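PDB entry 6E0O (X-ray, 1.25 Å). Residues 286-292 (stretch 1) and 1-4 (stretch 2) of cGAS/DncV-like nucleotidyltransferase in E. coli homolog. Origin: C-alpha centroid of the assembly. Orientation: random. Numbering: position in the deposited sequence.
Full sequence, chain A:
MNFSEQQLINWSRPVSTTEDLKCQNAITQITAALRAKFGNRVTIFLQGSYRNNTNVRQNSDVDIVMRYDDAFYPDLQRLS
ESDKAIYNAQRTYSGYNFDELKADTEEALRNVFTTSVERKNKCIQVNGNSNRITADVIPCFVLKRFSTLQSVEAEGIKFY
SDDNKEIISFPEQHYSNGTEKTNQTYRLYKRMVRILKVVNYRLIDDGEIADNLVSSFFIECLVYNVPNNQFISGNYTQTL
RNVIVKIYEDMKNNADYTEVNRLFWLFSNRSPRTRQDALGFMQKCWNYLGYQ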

# COMPACT_ATOMS: atom_id res chain seq x y z
N TRP A 286 -9.77 12.66 14.57
CA TRP A 286 -10.96 13.38 15.01
C TRP A 286 -10.61 14.73 15.61
O TRP A 286 -11.21 15.75 15.27
CB TRP A 286 -11.69 12.52 16.04
CG TRP A 286 -12.94 13.11 16.58
CD1 TRP A 286 -13.08 13.85 17.71
CD2 TRP A 286 -14.25 12.98 16.02
NE1 TRP A 286 -14.40 14.19 17.90
CE2 TRP A 286 -15.14 13.67 16.87
CE3 TRP A 286 -14.76 12.34 14.89
CZ2 TRP A 286 -16.50 13.74 16.62
CZ3 TRP A 286 -16.11 12.42 14.64
CH2 TRP A 286 -16.97 13.11 15.50
N ASN A 287 -9.61 14.75 16.50
CA ASN A 287 -9.22 15.99 17.16
C ASN A 287 -8.63 16.98 16.16
O ASN A 287 -8.92 18.18 16.22
CB ASN A 287 -8.21 15.69 18.26
CG ASN A 287 -8.81 14.92 19.42
OD1 ASN A 287 -10.03 14.82 19.55
ND2 ASN A 287 -7.96 14.39 20.29
N TYR A 288 -7.79 16.49 15.25
CA TYR A 288 -7.16 17.37 14.26
C TYR A 288 -8.20 17.99 13.35
O TYR A 288 -8.12 19.17 13.01
CB TYR A 288 -6.17 16.56 13.43
CG TYR A 288 -5.39 17.39 12.45
CD1 TYR A 288 -4.27 18.10 12.85
CD2 TYR A 288 -5.75 17.46 11.11
CE1 TYR A 288 -3.54 18.86 11.97
CE2 TYR A 288 -5.03 18.21 10.21
CZ TYR A 288 -3.92 18.92 10.66
OH TYR A 288 -3.19 19.68 9.78
N LEU A 289 -9.17 17.19 12.91
CA LEU A 289 -10.20 17.66 12.00
C LEU A 289 -11.22 18.57 12.68
O LEU A 289 -11.84 19.39 12.00
CB LEU A 289 -10.89 16.46 11.35
CG LEU A 289 -9.96 15.66 10.42
CD1 LEU A 289 -10.52 14.27 10.13
CD2 LEU A 289 -9.69 16.43 9.13
N GLY A 290 -11.39 18.45 13.99
CA GLY A 290 -12.26 19.37 14.69
C GLY A 290 -13.71 19.01 14.62
O GLY A 290 -14.57 19.89 14.74
N TYR A 291 -14.02 17.73 14.41
CA TYR A 291 -15.39 17.26 14.50
C TYR A 291 -15.93 17.45 15.91
O TYR A 291 -15.21 17.36 16.90
CB TYR A 291 -15.46 15.78 14.14
CG TYR A 291 -15.48 15.54 12.65
CD1 TYR A 291 -16.62 15.82 11.91
CD2 TYR A 291 -14.37 15.05 11.99
CE1 TYR A 291 -16.65 15.62 10.55
CE2 TYR A 291 -14.40 14.82 10.64
CZ TYR A 291 -15.54 15.10 9.93
OH TYR A 291 -15.54 14.92 8.57
N GLN A 292 -17.23 17.70 15.98
CA GLN A 292 -17.92 17.93 17.24
C GLN A 292 -19.09 16.96 17.40
O GLN A 292 -19.53 16.32 16.44
CB GLN A 292 -18.41 19.39 17.31
CG GLN A 292 -19.50 19.76 16.30
CD GLN A 292 -19.00 19.92 14.86
OE1 GLN A 292 -17.84 19.66 14.55
NE2 GLN A 292 -19.91 20.33 13.97
OXT GLN A 292 -19.64 16.79 18.49
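Stretch 2 (1-4) MNFS

The two ends of one chain meet here: Met 1 to Ser 4 lie as an irregular strip where the C-terminal helix stops. The contacts run in reverse order, with Met 1 against Leu 289 to Gln 292 and Phe 3 against Tyr 288 and Leu 289. The apolar centre is built by Met 1 and Phe 3 on one side and Tyr 288, Leu 289 and Tyr 291 on the other. Phe 3, chi1 m, starts with its CA-to-CB bond sideways, but its ring comes nearer the helix; its CZ lies 3.6 Å from CE2 of Tyr 288 and its CD2 3.9 Å from CD2 of Leu 289. The two rings are near parallel, with planes at 25°, but their centroids are 5.6 Å apart, so they are slid past one another and barely overlap.

Met 1 supplies the rest of the apolar contact from stretch 2. Its CA-to-CB bond points toward stretch 1, and the chain, chi1 p, chi2 t and chi3 m, sets SD over one face of the Tyr 291 ring, 4.0 Å from the ring centroid and 3.7 Å from Tyr 291 CZ. The methyl CE of Met 1 reaches Leu 289 CB at 3.9 Å. Leu 289 thus touches both Met 1 and Phe 3, while Asn 2, between them in sequence, is left for polar work.

That work falls on the end of the helix. Tyr 288 O and Leu 289 O receive no backbone hydrogen bond from within stretch 1, and Asn 2 takes both: its backbone N donates to Leu 289 O at 2.9 Å and its side-chain ND2 to Tyr 288 O at 3.0 Å, both with nearly straight geometry. Gly 290, whose own N still bonds to Trp 286 O at 3.0 Å, leaves the helix with positive phi. The rule for this position is strict: an ideal CB would fall 2.4 Å from Asn 2 CG, and it would also jam against the preceding carbonyl O. The closest CA atoms across the stretches are those of Gly 290 and Met 1, 4.5 Å apart, and Met 1 CA makes a CA-H...O contact with Gly 290 O at 3.2 Å.

At the polar edge, water completes the pattern. One molecule accepts from Asn 2 ND2 and donates to Asn 287 O, each at 2.9 Å, carrying the asparagine's reach one carbonyl further back. Another donates to Gly 290 O at 3.0 Å and, weakly, to Asn 2 OD1 at 3.4 Å. Beyond Phe 3 the strip leaves the contact, and Ser 4 caps the helix that follows.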

# COMPACT_ATOMS: atom_id res chain seq x y z
N MET A 1 -16.42 22.35 12.04
CA MET A 1 -15.09 21.68 12.11
C MET A 1 -14.03 22.50 11.38
O MET A 1 -14.33 23.54 10.80
CB MET A 1 -15.17 20.28 11.51
CG MET A 1 -15.48 20.26 10.03
SD MET A 1 -14.91 18.72 9.30
CE MET A 1 -13.14 18.99 9.36
N ASN A 2 -12.78 22.03 11.39
CA ASN A 2 -11.65 22.90 11.07
C ASN A 2 -11.39 23.04 9.58
O ASN A 2 -10.70 23.99 9.18
CB ASN A 2 -10.38 22.38 11.75
CG ASN A 2 -10.48 22.42 13.26
OD1 ASN A 2 -11.23 23.22 13.83
ND2 ASN A 2 -9.70 21.57 13.91
N PHE A 3 -11.89 22.13 8.76
CA PHE A 3 -11.63 22.14 7.33
C PHE A 3 -12.95 22.06 6.60
O PHE A 3 -13.86 21.34 7.01
CB PHE A 3 -10.72 20.98 6.93
CG PHE A 3 -9.40 20.99 7.65
CD1 PHE A 3 -8.35 21.76 7.19
CD2 PHE A 3 -9.23 20.24 8.79
CE1 PHE A 3 -7.15 21.78 7.86
CE2 PHE A 3 -8.03 20.25 9.47
CZ PHE A 3 -6.98 21.03 9.01
N SER A 4 -13.06 22.82 5.52
CA SER A 4 -14.31 22.91 4.80
C SER A 4 -14.53 21.66 3.96
O SER A 4 -13.62 20.85 3.72
CB SER A 4 -14.27 24.11 3.87
OG SER A 4 -13.32 23.87 2.85
O HOH W 1 -9.68 20.93 16.70
O HOH W 2 -13.53 22.25 16.20